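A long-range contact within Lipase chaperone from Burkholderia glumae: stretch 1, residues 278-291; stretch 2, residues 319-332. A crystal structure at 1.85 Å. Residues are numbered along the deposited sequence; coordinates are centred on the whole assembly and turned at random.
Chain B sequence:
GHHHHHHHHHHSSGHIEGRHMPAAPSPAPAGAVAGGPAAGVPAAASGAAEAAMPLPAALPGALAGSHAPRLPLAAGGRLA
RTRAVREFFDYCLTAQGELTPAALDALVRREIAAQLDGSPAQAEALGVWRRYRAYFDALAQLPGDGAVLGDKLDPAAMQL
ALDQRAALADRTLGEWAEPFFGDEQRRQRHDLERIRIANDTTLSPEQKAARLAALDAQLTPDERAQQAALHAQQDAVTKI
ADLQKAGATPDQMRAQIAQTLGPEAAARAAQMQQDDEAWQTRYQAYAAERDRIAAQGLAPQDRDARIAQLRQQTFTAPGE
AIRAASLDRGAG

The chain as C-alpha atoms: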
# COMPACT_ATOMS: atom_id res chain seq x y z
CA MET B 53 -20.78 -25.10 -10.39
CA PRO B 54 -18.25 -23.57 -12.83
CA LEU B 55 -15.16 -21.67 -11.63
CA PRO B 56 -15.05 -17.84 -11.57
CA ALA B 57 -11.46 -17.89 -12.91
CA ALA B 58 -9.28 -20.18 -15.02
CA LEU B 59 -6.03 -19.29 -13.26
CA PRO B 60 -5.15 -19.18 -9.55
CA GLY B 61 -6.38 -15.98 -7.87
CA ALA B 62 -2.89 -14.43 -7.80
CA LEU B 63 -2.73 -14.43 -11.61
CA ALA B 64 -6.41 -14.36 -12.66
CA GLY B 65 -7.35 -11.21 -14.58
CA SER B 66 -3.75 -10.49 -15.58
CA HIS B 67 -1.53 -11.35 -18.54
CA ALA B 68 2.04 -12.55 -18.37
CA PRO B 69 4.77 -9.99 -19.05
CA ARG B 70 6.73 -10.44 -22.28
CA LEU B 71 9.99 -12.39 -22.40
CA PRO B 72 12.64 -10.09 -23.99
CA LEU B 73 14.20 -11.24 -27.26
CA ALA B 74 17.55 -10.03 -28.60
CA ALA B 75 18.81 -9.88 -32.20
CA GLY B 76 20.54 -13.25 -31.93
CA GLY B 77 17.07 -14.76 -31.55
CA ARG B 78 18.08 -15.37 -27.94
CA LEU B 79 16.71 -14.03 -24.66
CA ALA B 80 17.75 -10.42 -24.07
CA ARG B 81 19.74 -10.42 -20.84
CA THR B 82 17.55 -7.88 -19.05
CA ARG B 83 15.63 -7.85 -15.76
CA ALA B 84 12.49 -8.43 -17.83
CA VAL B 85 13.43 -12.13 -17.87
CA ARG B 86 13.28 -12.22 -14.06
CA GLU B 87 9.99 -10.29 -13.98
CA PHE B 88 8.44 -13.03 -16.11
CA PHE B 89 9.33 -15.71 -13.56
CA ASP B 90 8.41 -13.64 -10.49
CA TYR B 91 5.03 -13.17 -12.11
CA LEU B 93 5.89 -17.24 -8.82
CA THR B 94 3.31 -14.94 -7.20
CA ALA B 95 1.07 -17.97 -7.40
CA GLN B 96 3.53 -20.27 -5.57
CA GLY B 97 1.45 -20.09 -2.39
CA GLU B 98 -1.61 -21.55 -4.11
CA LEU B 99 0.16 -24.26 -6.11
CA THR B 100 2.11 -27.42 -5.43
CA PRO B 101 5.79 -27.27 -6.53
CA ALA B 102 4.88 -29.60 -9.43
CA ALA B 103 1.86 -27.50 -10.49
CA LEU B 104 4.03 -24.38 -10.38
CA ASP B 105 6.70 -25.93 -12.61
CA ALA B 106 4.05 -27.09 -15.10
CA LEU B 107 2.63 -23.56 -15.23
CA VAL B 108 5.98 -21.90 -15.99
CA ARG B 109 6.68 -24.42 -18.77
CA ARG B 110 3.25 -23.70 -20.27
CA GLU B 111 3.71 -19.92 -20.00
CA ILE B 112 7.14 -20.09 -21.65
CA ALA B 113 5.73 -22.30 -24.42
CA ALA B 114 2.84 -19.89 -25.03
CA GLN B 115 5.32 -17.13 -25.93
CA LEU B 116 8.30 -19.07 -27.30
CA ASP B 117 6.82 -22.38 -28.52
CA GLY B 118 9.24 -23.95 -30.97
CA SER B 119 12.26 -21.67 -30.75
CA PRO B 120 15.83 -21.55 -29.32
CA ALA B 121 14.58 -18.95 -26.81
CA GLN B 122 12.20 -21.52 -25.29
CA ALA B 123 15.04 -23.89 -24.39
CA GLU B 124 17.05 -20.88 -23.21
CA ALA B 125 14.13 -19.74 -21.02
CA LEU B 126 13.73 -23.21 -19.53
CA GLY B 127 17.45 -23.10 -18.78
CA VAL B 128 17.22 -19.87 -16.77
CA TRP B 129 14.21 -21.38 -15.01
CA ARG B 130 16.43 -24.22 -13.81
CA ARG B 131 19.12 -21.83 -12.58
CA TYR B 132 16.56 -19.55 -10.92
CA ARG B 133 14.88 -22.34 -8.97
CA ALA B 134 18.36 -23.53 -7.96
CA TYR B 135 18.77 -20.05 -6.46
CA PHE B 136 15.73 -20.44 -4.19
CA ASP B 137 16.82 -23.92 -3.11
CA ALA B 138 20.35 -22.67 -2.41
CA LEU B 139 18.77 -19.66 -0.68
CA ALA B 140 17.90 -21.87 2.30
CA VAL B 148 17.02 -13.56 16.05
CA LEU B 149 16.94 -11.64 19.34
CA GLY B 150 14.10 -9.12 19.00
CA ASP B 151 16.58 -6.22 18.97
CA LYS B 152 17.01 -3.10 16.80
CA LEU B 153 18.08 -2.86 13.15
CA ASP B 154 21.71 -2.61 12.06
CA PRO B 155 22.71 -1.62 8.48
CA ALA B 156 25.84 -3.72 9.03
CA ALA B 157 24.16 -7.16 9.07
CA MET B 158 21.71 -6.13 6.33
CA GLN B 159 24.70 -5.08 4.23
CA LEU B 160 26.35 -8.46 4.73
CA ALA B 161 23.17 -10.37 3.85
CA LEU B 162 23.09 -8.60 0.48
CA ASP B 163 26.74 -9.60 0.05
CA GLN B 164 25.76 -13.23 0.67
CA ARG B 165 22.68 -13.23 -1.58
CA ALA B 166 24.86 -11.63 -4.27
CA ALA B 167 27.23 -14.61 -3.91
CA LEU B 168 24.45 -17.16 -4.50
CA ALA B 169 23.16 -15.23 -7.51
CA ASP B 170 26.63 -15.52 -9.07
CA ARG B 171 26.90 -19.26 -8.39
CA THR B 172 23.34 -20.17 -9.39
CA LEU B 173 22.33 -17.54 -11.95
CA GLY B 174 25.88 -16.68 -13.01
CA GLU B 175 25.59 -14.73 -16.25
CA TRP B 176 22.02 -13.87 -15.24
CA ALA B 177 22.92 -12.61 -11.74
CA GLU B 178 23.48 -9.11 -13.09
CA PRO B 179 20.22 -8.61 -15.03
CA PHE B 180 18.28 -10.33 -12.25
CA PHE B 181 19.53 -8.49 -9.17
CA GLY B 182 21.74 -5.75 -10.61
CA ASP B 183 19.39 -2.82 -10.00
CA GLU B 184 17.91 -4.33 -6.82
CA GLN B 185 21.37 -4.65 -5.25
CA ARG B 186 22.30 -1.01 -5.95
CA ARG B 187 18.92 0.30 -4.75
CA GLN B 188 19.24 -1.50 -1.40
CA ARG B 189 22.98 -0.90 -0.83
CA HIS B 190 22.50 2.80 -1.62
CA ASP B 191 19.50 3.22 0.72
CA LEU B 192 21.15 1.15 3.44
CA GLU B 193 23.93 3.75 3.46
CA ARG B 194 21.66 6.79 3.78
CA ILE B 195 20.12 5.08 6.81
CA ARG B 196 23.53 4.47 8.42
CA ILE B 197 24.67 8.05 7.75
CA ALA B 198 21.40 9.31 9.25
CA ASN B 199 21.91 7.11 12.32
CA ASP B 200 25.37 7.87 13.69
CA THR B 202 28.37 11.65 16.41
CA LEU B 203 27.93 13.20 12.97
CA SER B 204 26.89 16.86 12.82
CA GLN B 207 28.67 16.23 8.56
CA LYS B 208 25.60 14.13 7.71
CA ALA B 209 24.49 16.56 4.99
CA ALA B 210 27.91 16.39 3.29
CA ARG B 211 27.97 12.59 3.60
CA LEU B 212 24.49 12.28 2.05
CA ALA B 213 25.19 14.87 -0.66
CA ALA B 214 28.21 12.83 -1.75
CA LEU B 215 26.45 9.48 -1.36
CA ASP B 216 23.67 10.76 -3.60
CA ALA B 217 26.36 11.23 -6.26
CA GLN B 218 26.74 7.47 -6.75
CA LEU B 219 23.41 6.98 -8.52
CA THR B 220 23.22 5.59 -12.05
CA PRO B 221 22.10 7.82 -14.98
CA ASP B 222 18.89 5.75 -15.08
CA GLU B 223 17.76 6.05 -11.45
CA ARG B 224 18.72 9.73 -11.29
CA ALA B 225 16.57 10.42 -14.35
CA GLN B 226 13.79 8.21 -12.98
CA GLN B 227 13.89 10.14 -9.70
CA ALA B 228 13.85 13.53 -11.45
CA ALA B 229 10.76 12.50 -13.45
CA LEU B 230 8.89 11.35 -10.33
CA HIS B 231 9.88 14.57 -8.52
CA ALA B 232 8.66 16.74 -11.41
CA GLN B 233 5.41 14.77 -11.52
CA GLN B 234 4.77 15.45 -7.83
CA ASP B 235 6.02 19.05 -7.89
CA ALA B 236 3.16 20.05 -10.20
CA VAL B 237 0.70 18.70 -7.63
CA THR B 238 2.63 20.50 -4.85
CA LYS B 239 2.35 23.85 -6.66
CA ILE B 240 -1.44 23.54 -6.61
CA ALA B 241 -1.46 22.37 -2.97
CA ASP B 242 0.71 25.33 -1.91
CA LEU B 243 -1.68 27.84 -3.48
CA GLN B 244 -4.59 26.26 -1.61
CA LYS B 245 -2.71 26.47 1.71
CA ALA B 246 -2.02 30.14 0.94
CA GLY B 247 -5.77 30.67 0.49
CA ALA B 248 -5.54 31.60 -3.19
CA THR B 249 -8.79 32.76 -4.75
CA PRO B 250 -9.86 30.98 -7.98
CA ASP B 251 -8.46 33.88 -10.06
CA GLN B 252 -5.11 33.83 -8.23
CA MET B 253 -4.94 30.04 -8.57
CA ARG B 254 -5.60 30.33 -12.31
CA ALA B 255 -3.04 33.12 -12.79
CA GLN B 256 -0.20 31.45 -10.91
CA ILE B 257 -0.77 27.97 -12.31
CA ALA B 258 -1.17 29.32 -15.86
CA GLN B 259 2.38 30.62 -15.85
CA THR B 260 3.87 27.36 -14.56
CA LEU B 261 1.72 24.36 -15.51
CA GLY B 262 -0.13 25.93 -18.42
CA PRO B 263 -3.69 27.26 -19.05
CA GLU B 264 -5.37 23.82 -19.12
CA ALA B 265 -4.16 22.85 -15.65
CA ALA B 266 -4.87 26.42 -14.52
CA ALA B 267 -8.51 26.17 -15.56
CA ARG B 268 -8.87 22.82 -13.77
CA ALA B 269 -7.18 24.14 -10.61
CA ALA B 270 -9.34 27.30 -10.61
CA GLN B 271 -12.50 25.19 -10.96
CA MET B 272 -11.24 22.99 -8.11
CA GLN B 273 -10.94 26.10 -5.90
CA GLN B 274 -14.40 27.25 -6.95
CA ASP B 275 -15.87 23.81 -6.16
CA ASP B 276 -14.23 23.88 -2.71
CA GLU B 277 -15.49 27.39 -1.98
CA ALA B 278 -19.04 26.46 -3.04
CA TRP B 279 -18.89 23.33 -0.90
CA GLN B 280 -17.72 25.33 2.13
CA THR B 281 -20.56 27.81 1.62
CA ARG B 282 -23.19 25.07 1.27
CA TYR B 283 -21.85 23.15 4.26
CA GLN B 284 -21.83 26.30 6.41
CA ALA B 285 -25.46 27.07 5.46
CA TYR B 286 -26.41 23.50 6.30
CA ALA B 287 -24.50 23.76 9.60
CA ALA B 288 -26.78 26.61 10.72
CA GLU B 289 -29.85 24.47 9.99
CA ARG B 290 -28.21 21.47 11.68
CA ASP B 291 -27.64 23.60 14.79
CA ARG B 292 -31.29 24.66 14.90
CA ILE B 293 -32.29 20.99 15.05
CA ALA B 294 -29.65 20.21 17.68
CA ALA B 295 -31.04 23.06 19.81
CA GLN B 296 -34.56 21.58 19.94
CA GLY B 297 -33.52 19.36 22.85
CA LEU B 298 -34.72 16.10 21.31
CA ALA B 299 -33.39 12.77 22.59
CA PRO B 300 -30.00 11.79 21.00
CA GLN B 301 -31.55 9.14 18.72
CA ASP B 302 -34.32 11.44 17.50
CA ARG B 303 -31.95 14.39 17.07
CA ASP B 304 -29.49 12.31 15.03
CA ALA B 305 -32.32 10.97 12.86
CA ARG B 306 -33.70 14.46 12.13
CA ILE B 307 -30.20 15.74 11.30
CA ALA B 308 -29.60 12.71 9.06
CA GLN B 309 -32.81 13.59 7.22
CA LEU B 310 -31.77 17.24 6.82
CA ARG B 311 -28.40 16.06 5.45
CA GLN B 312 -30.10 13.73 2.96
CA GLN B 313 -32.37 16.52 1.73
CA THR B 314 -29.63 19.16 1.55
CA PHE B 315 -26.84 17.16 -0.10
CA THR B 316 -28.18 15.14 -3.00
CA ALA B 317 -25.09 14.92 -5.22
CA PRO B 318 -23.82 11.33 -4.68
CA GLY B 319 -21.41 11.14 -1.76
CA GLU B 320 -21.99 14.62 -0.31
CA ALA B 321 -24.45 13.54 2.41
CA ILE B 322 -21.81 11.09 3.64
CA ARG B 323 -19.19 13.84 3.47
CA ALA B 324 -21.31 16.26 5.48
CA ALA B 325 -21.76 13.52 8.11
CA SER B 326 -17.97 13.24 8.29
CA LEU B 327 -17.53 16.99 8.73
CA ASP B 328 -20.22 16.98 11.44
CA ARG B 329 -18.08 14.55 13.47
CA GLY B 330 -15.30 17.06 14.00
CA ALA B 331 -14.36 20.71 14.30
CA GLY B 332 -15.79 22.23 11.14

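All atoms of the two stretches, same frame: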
# COMPACT_ATOMS: atom_id res chain seq x y z
N ALA B 278 -17.60 26.68 -2.98
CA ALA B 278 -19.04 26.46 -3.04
C ALA B 278 -19.46 25.42 -2.02
O ALA B 278 -20.49 25.57 -1.36
CB ALA B 278 -19.45 26.03 -4.41
N TRP B 279 -18.63 24.38 -1.87
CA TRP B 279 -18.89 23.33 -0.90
C TRP B 279 -18.88 23.92 0.51
O TRP B 279 -19.78 23.64 1.30
CB TRP B 279 -17.86 22.19 -1.01
CG TRP B 279 -17.80 21.29 0.20
CD1 TRP B 279 -16.83 21.29 1.18
CD2 TRP B 279 -18.76 20.30 0.60
NE1 TRP B 279 -17.15 20.38 2.16
CE2 TRP B 279 -18.32 19.76 1.83
CE3 TRP B 279 -19.96 19.83 0.03
CZ2 TRP B 279 -19.04 18.75 2.52
CZ3 TRP B 279 -20.68 18.82 0.71
CH2 TRP B 279 -20.21 18.30 1.94
N GLN B 280 -17.85 24.70 0.81
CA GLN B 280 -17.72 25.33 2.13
C GLN B 280 -18.93 26.20 2.44
O GLN B 280 -19.47 26.12 3.54
CB GLN B 280 -16.44 26.15 2.23
CG GLN B 280 -15.17 25.31 2.26
CD GLN B 280 -13.92 26.15 2.15
OE1 GLN B 280 -13.69 27.07 2.94
NE2 GLN B 280 -13.08 25.83 1.16
N THR B 281 -19.40 26.95 1.45
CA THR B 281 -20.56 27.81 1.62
C THR B 281 -21.83 27.00 1.89
O THR B 281 -22.61 27.32 2.79
CB THR B 281 -20.77 28.72 0.40
OG1 THR B 281 -19.66 29.60 0.27
CG2 THR B 281 -22.06 29.54 0.53
N ARG B 282 -22.02 25.93 1.11
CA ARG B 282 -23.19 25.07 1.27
C ARG B 282 -23.16 24.32 2.59
O ARG B 282 -24.20 24.19 3.25
CB ARG B 282 -23.31 24.10 0.10
CG ARG B 282 -23.64 24.78 -1.24
CD ARG B 282 -23.83 23.78 -2.38
NE ARG B 282 -22.59 23.12 -2.79
CZ ARG B 282 -22.28 21.85 -2.54
NH1 ARG B 282 -23.11 21.07 -1.86
NH2 ARG B 282 -21.13 21.35 -3.00
N TYR B 283 -21.98 23.86 3.00
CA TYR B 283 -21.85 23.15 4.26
C TYR B 283 -22.13 24.08 5.43
O TYR B 283 -22.79 23.69 6.40
CB TYR B 283 -20.46 22.50 4.41
CG TYR B 283 -20.32 21.77 5.72
CD1 TYR B 283 -21.00 20.56 5.96
CD2 TYR B 283 -19.58 22.34 6.78
CE1 TYR B 283 -20.96 19.94 7.22
CE2 TYR B 283 -19.53 21.72 8.04
CZ TYR B 283 -20.23 20.53 8.25
OH TYR B 283 -20.18 19.94 9.49
N GLN B 284 -21.62 25.31 5.35
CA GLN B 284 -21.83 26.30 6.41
C GLN B 284 -23.30 26.69 6.56
O GLN B 284 -23.77 26.90 7.68
CB GLN B 284 -20.98 27.54 6.18
CG GLN B 284 -19.49 27.31 6.37
N ALA B 285 -24.03 26.74 5.44
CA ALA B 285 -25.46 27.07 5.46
C ALA B 285 -26.22 25.91 6.10
O ALA B 285 -27.10 26.11 6.94
CB ALA B 285 -25.98 27.33 4.06
N TYR B 286 -25.82 24.70 5.74
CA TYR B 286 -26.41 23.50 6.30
C TYR B 286 -26.14 23.46 7.81
O TYR B 286 -27.04 23.12 8.58
CB TYR B 286 -25.82 22.25 5.62
CG TYR B 286 -25.82 21.01 6.49
CD1 TYR B 286 -27.01 20.31 6.75
CD2 TYR B 286 -24.64 20.59 7.13
CE1 TYR B 286 -27.03 19.22 7.63
CE2 TYR B 286 -24.64 19.51 8.02
CZ TYR B 286 -25.84 18.84 8.26
OH TYR B 286 -25.85 17.79 9.13
N ALA B 287 -24.90 23.76 8.20
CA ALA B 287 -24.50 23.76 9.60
C ALA B 287 -25.40 24.61 10.50
O ALA B 287 -25.67 24.23 11.64
CB ALA B 287 -23.05 24.19 9.75
N ALA B 288 -25.88 25.73 9.97
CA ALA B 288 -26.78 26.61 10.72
C ALA B 288 -28.13 25.93 10.94
O ALA B 288 -28.70 26.01 12.03
CB ALA B 288 -26.98 27.92 9.99
N GLU B 289 -28.59 25.21 9.92
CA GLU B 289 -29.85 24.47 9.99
C GLU B 289 -29.71 23.26 10.90
O GLU B 289 -30.64 22.91 11.64
CB GLU B 289 -30.30 24.02 8.60
CG GLU B 289 -30.96 25.10 7.77
CD GLU B 289 -32.28 25.56 8.37
OE1 GLU B 289 -32.25 26.51 9.17
OE2 GLU B 289 -33.33 24.95 8.06
N ARG B 290 -28.53 22.63 10.85
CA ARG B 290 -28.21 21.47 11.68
C ARG B 290 -28.24 21.89 13.15
O ARG B 290 -28.80 21.19 13.99
CB ARG B 290 -26.83 20.95 11.33
CG ARG B 290 -26.31 19.83 12.22
CD ARG B 290 -24.79 19.81 12.21
NE ARG B 290 -24.23 21.03 12.77
CZ ARG B 290 -23.03 21.53 12.48
NH1 ARG B 290 -22.24 20.90 11.61
NH2 ARG B 290 -22.64 22.66 13.03
N ASP B 291 -27.68 23.06 13.43
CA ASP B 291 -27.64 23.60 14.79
C ASP B 291 -29.02 23.94 15.34
O ASP B 291 -29.25 23.79 16.54
CB ASP B 291 -26.71 24.80 14.88
CG ASP B 291 -25.23 24.42 14.75
OD1 ASP B 291 -24.91 23.21 14.79
OD2 ASP B 291 -24.40 25.34 14.61
N GLY B 319 -22.56 11.03 -2.63
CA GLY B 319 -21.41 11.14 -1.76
C GLY B 319 -21.36 12.33 -0.82
O GLY B 319 -20.72 12.25 0.23
N GLU B 320 -22.03 13.43 -1.17
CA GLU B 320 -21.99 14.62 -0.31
C GLU B 320 -22.68 14.50 1.04
O GLU B 320 -22.23 15.11 2.01
CB GLU B 320 -22.49 15.85 -1.06
CG GLU B 320 -21.55 16.32 -2.15
CD GLU B 320 -21.84 17.74 -2.60
OE1 GLU B 320 -22.93 18.27 -2.31
OE2 GLU B 320 -20.96 18.34 -3.24
N ALA B 321 -23.76 13.72 1.13
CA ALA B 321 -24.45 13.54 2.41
C ALA B 321 -23.52 12.82 3.38
O ALA B 321 -23.42 13.19 4.56
CB ALA B 321 -25.72 12.76 2.23
N ILE B 322 -22.78 11.85 2.85
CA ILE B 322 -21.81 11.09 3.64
C ILE B 322 -20.68 12.01 4.07
O ILE B 322 -20.21 11.92 5.21
CB ILE B 322 -21.26 9.89 2.85
CG1 ILE B 322 -22.38 8.87 2.60
CG2 ILE B 322 -20.10 9.23 3.60
CD1 ILE B 322 -21.95 7.62 1.87
N ARG B 323 -20.26 12.90 3.17
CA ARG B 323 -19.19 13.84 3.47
C ARG B 323 -19.59 14.83 4.55
O ARG B 323 -18.79 15.13 5.44
CB ARG B 323 -18.74 14.60 2.23
CG ARG B 323 -17.38 15.26 2.42
CD ARG B 323 -16.96 16.07 1.22
NE ARG B 323 -15.71 16.79 1.50
CZ ARG B 323 -15.25 17.80 0.78
NH1 ARG B 323 -15.92 18.24 -0.28
NH2 ARG B 323 -14.10 18.38 1.11
N ALA B 324 -20.83 15.31 4.48
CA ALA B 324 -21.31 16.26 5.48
C ALA B 324 -21.37 15.59 6.85
O ALA B 324 -21.05 16.21 7.86
CB ALA B 324 -22.66 16.79 5.10
N ALA B 325 -21.70 14.29 6.87
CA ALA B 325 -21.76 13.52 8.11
C ALA B 325 -20.38 13.44 8.73
O ALA B 325 -20.22 13.59 9.95
CB ALA B 325 -22.31 12.12 7.85
N SER B 326 -19.37 13.28 7.87
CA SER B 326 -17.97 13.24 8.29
C SER B 326 -17.56 14.57 8.91
O SER B 326 -16.99 14.59 10.00
CB SER B 326 -17.06 12.92 7.11
OG SER B 326 -15.69 13.15 7.44
N LEU B 327 -17.86 15.66 8.22
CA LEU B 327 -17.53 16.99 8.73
C LEU B 327 -18.24 17.32 10.04
O LEU B 327 -17.68 18.00 10.90
CB LEU B 327 -17.77 18.07 7.69
CG LEU B 327 -16.62 18.43 6.75
CD1 LEU B 327 -16.02 17.18 6.14
CD2 LEU B 327 -17.08 19.39 5.68
N ASP B 328 -19.44 16.77 10.21
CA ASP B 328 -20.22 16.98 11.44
C ASP B 328 -19.58 16.31 12.65
O ASP B 328 -19.83 16.71 13.79
CB ASP B 328 -21.64 16.43 11.29
CG ASP B 328 -22.53 17.31 10.43
OD1 ASP B 328 -22.15 18.44 10.07
OD2 ASP B 328 -23.65 16.86 10.14
N ARG B 329 -18.75 15.30 12.40
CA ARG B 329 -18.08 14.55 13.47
C ARG B 329 -16.76 15.16 13.94
O ARG B 329 -16.00 14.52 14.66
CB ARG B 329 -17.89 13.09 13.07
CG ARG B 329 -19.19 12.31 12.97
CD ARG B 329 -18.95 10.81 12.78
NE ARG B 329 -18.36 10.48 11.48
CZ ARG B 329 -19.04 10.21 10.37
NH1 ARG B 329 -20.37 10.22 10.37
NH2 ARG B 329 -18.39 9.93 9.26
N GLY B 330 -16.52 16.41 13.57
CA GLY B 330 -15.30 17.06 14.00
C GLY B 330 -15.48 18.55 14.14
O GLY B 330 -16.61 19.04 14.24
N ALA B 331 -14.36 19.26 14.16
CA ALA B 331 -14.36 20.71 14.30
C ALA B 331 -14.41 21.38 12.93
O ALA B 331 -13.37 21.67 12.32
CB ALA B 331 -13.12 21.17 15.07
N GLY B 332 -15.62 21.60 12.43
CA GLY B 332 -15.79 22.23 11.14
C GLY B 332 -17.03 23.08 11.07
O GLY B 332 -17.66 23.12 10.00
OXT GLY B 332 -17.38 23.71 12.09

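Residues 278-291 lie within a longer helix, and a shorter helix begins at Glu320, entered through Gly319 at the N-cap position with phi near 93°, a conformation that suits glycine. The helices cross at -66°, with axes 11.4 Å apart at closest approach. That spacing leaves room for large side chains between them; the backbones come nearest where Tyr283 CA and Ala324 CA are 7.0 Å apart, and the small methyl of Ala324 fits that narrow point.

Trp279, with chi1 in t, is the main knob: its side chain enters a hole formed by Glu320, Arg323, Ala324 and Leu327. An extended Arg323 lays its guanidinium flat on the indole, the planes at 6° and CZ 3.8 Å from the centroid of the Trp279 five-membered ring, a cation-pi contact. Trp279 NE1 and Arg323 NH1, 3.5 Å apart, are both donors, so this pairing rests on stacking rather than a hydrogen bond. Leu327 serves two aromatics: its CD2 lies 3.8 Å from Trp279 CZ2, near the indole edge, and sits almost squarely over the Tyr283 ring, 3.9 Å from the ring centroid.

Polar groups close both ends of this packed centre. At one, Arg282 meets Glu320 in a two-pronged salt bridge, NH1 to OE1 at 2.8 Å and NH2 to OE2 at 3.0 Å. At the other, Asp328 gathers three partners from one helix. Tyr283 OH donates to Asp328 OD1 at 2.5 Å, Tyr286 OH donates to Asp328 OD2 at 2.6 Å, and Arg290 NH1 adds a salt bridge to Asp328 OD1 at 2.9 Å. Arg290 is steadied by its neighbour, its NH2 lying 2.9 Å from Asp291 OD1. The rule is economical: tyrosines pack their rings against alanine or leucine while their hydroxyls reach a carboxylate, and the contact buries 572 Å² in all.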